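Local coordinates for protein TAU class glutathione s-transferase (Mangifera indica, PDB 5G5F) that probably conjugates the thiol of glutathione to electrophilic compounds, as a dimeric plant glutathione transferase of the tau class, at residues 25-30 against 74-79. Numbering follows the deposited sequence.
Sequences NVKSVD and YIDEFW
Lys27 reaches from the end of helix 15-26 to the end of helix 68-78, where its ammonium group meets two oxygens. NZ forms a salt bridge with Asp76 OD1 at 3.0 Å, meeting that oxygen nearly along its C-O axis. NZ also gives a hydrogen bond of 3.0 Å to the backbone O of Trp79. Here the donor is tilted 30° from the carbonyl plane. A third bond, to the carbonyl of Pro83, ties in the chain that follows. The lysine chain is not extended: it bends at chi2 (67°) and again at chi4, and on the way its CG packs 3.5 Å from Trp79 CB. Asp76 crosses the lysine at about a right angle, and OD1 also accepts the backbone N-H of Ile85, so this one oxygen bridges Lys27 and the segment leading to helix 90-115. With its charge paired and three acceptors around NZ, the buried lysine is probably kept protonated.

Further along, Val29 lays one methyl on the indole of Trp79. CG2 sits 3.4 Å from the centroid of the five-membered ring, only 5° off its normal, a CH-pi contact over the face. The other methyl, CG1, is anti to the backbone N and reaches the six-membered ring, 3.9 Å from CZ2. Phe78 CD1 lies over the opposite face, and the ring of His60 also stacks with the indole.

Ser28, with positive phi, closes helix 15-26 in a Schellman motif and turns the chain back, with Lys27 meeting Trp79 CB and O and Val29 the indole. The arrangement joins the C-terminal ends of two helices in the thioredoxin-like N-terminal domain of glutathione transferases, about 12 Å from the bound glutathione, measured from the side chain of Ile75.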
loop_
_atom_site.group_PDB
_atom_site.type_symbol
_atom_site.label_atom_id
_atom_site.label_comp_id
_atom_site.label_asym_id
_atom_site.label_seq_id
_atom_site.Cartn_x
_atom_site.Cartn_y
_atom_site.Cartn_z
ATOM N N ASN A 25 18.500 11.680 -1.044
ATOM C CA ASN A 25 19.509 12.313 -1.889
ATOM C C ASN A 25 18.917 13.420 -2.755
ATOM O O ASN A 25 19.505 14.493 -2.886
ATOM C CB ASN A 25 20.199 11.273 -2.775
ATOM C CG ASN A 25 21.083 10.327 -1.986
ATOM O OD1 ASN A 25 21.443 10.605 -0.841
ATOM N ND2 ASN A 25 21.439 9.203 -2.596
ATOM N N VAL A 26 17.757 13.147 -3.346
ATOM C CA VAL A 26 17.055 14.128 -4.169
ATOM C C VAL A 26 16.776 15.399 -3.374
ATOM O O VAL A 26 16.923 16.513 -3.881
ATOM C CB VAL A 26 15.721 13.564 -4.709
ATOM C CG1 VAL A 26 14.917 14.655 -5.398
ATOM C CG2 VAL A 26 15.976 12.405 -5.658
ATOM N N LYS A 27 16.393 15.221 -2.117
ATOM C CA LYS A 27 16.069 16.337 -1.241
ATOM C C LYS A 27 17.314 16.951 -0.602
ATOM O O LYS A 27 17.215 17.932 0.135
ATOM C CB LYS A 27 15.102 15.882 -0.149
ATOM C CG LYS A 27 13.717 16.487 -0.247
ATOM C CD LYS A 27 12.971 16.006 -1.473
ATOM C CE LYS A 27 11.473 16.069 -1.241
ATOM N NZ LYS A 27 10.823 17.155 -2.021
ATOM N N SER A 28 18.476 16.368 -0.891
ATOM C CA SER A 28 19.737 16.761 -0.261
ATOM C C SER A 28 19.633 16.720 1.262
ATOM O O SER A 28 20.173 17.584 1.954
ATOM C CB SER A 28 20.171 18.158 -0.715
ATOM O OG SER A 28 20.541 18.161 -2.083
ATOM N N VAL A 29 18.929 15.719 1.774
ATOM C CA VAL A 29 18.814 15.526 3.214
ATOM C C VAL A 29 19.875 14.543 3.689
ATOM O O VAL A 29 19.904 13.392 3.254
ATOM C CB VAL A 29 17.420 15.006 3.614
ATOM C CG1 VAL A 29 17.409 14.585 5.078
ATOM C CG2 VAL A 29 16.359 16.061 3.345
ATOM N N ASP A 30 20.753 15.004 4.573
ATOM C CA ASP A 30 21.792 14.145 5.122
ATOM C C ASP A 30 21.208 13.254 6.210
ATOM O O ASP A 30 20.242 13.626 6.876
ATOM C CB ASP A 30 22.953 14.976 5.670
ATOM C CG ASP A 30 24.135 14.121 6.080
ATOM O OD1 ASP A 30 24.221 12.966 5.609
ATOM O OD2 ASP A 30 24.979 14.602 6.864
ATOM N N TYR A 74 6.484 10.757 2.947
ATOM C CA TYR A 74 6.812 11.595 4.094
ATOM C C TYR A 74 7.951 12.562 3.805
ATOM O O TYR A 74 7.861 13.750 4.118
ATOM C CB TYR A 74 7.170 10.729 5.303
ATOM C CG TYR A 74 7.639 11.531 6.493
ATOM C CD1 TYR A 74 6.732 12.205 7.300
ATOM C CD2 TYR A 74 8.989 11.621 6.806
ATOM C CE1 TYR A 74 7.155 12.944 8.386
ATOM C CE2 TYR A 74 9.422 12.359 7.891
ATOM C CZ TYR A 74 8.500 13.017 8.677
ATOM O OH TYR A 74 8.926 13.752 9.759
ATOM N N ILE A 75 9.025 12.044 3.217
ATOM C CA ILE A 75 10.179 12.864 2.874
ATOM C C ILE A 75 9.776 13.965 1.900
ATOM O O ILE A 75 10.213 15.110 2.024
ATOM C CB ILE A 75 11.308 12.016 2.258
ATOM C CG1 ILE A 75 11.783 10.957 3.255
ATOM C CG2 ILE A 75 12.473 12.898 1.839
ATOM C CD1 ILE A 75 12.743 9.948 2.664
ATOM N N ASP A 76 8.926 13.615 0.942
ATOM C CA ASP A 76 8.468 14.569 -0.058
ATOM C C ASP A 76 7.578 15.643 0.559
ATOM O O ASP A 76 7.629 16.807 0.159
ATOM C CB ASP A 76 7.717 13.851 -1.180
ATOM C CG ASP A 76 7.546 14.717 -2.412
ATOM O OD1 ASP A 76 8.455 15.525 -2.700
ATOM O OD2 ASP A 76 6.508 14.589 -3.095
ATOM N N GLU A 77 6.771 15.249 1.537
ATOM C CA GLU A 77 5.813 16.163 2.148
ATOM C C GLU A 77 6.439 17.024 3.243
ATOM O O GLU A 77 6.023 18.163 3.450
ATOM C CB GLU A 77 4.619 15.383 2.707
ATOM C CG GLU A 77 3.676 14.858 1.633
ATOM C CD GLU A 77 2.604 13.937 2.186
ATOM O OE1 GLU A 77 2.723 13.517 3.356
ATOM O OE2 GLU A 77 1.641 13.635 1.452
ATOM N N PHE A 78 7.435 16.490 3.944
ATOM C CA PHE A 78 8.113 17.267 4.978
ATOM C C PHE A 78 9.068 18.272 4.346
ATOM O O PHE A 78 8.927 19.479 4.532
ATOM C CB PHE A 78 8.874 16.363 5.951
ATOM C CG PHE A 78 9.461 17.101 7.124
ATOM C CD1 PHE A 78 10.713 17.692 7.038
ATOM C CD2 PHE A 78 8.755 17.214 8.312
ATOM C CE1 PHE A 78 11.249 18.378 8.111
ATOM C CE2 PHE A 78 9.286 17.899 9.389
ATOM C CZ PHE A 78 10.535 18.482 9.288
ATOM N N TRP A 79 10.046 17.765 3.602
ATOM C CA TRP A 79 10.990 18.625 2.901
ATOM C C TRP A 79 10.367 19.112 1.596
ATOM O O TRP A 79 10.865 18.829 0.506
ATOM C CB TRP A 79 12.301 17.880 2.646
ATOM C CG TRP A 79 13.085 17.623 3.900
ATOM C CD1 TRP A 79 13.986 18.462 4.488
ATOM C CD2 TRP A 79 13.029 16.451 4.727
ATOM N NE1 TRP A 79 14.497 17.885 5.625
ATOM C CE2 TRP A 79 13.927 16.653 5.795
ATOM C CE3 TRP A 79 12.309 15.254 4.666
ATOM C CZ2 TRP A 79 14.125 15.700 6.794
ATOM C CZ3 TRP A 79 12.508 14.310 5.660
ATOM C CH2 TRP A 79 13.407 14.539 6.709
#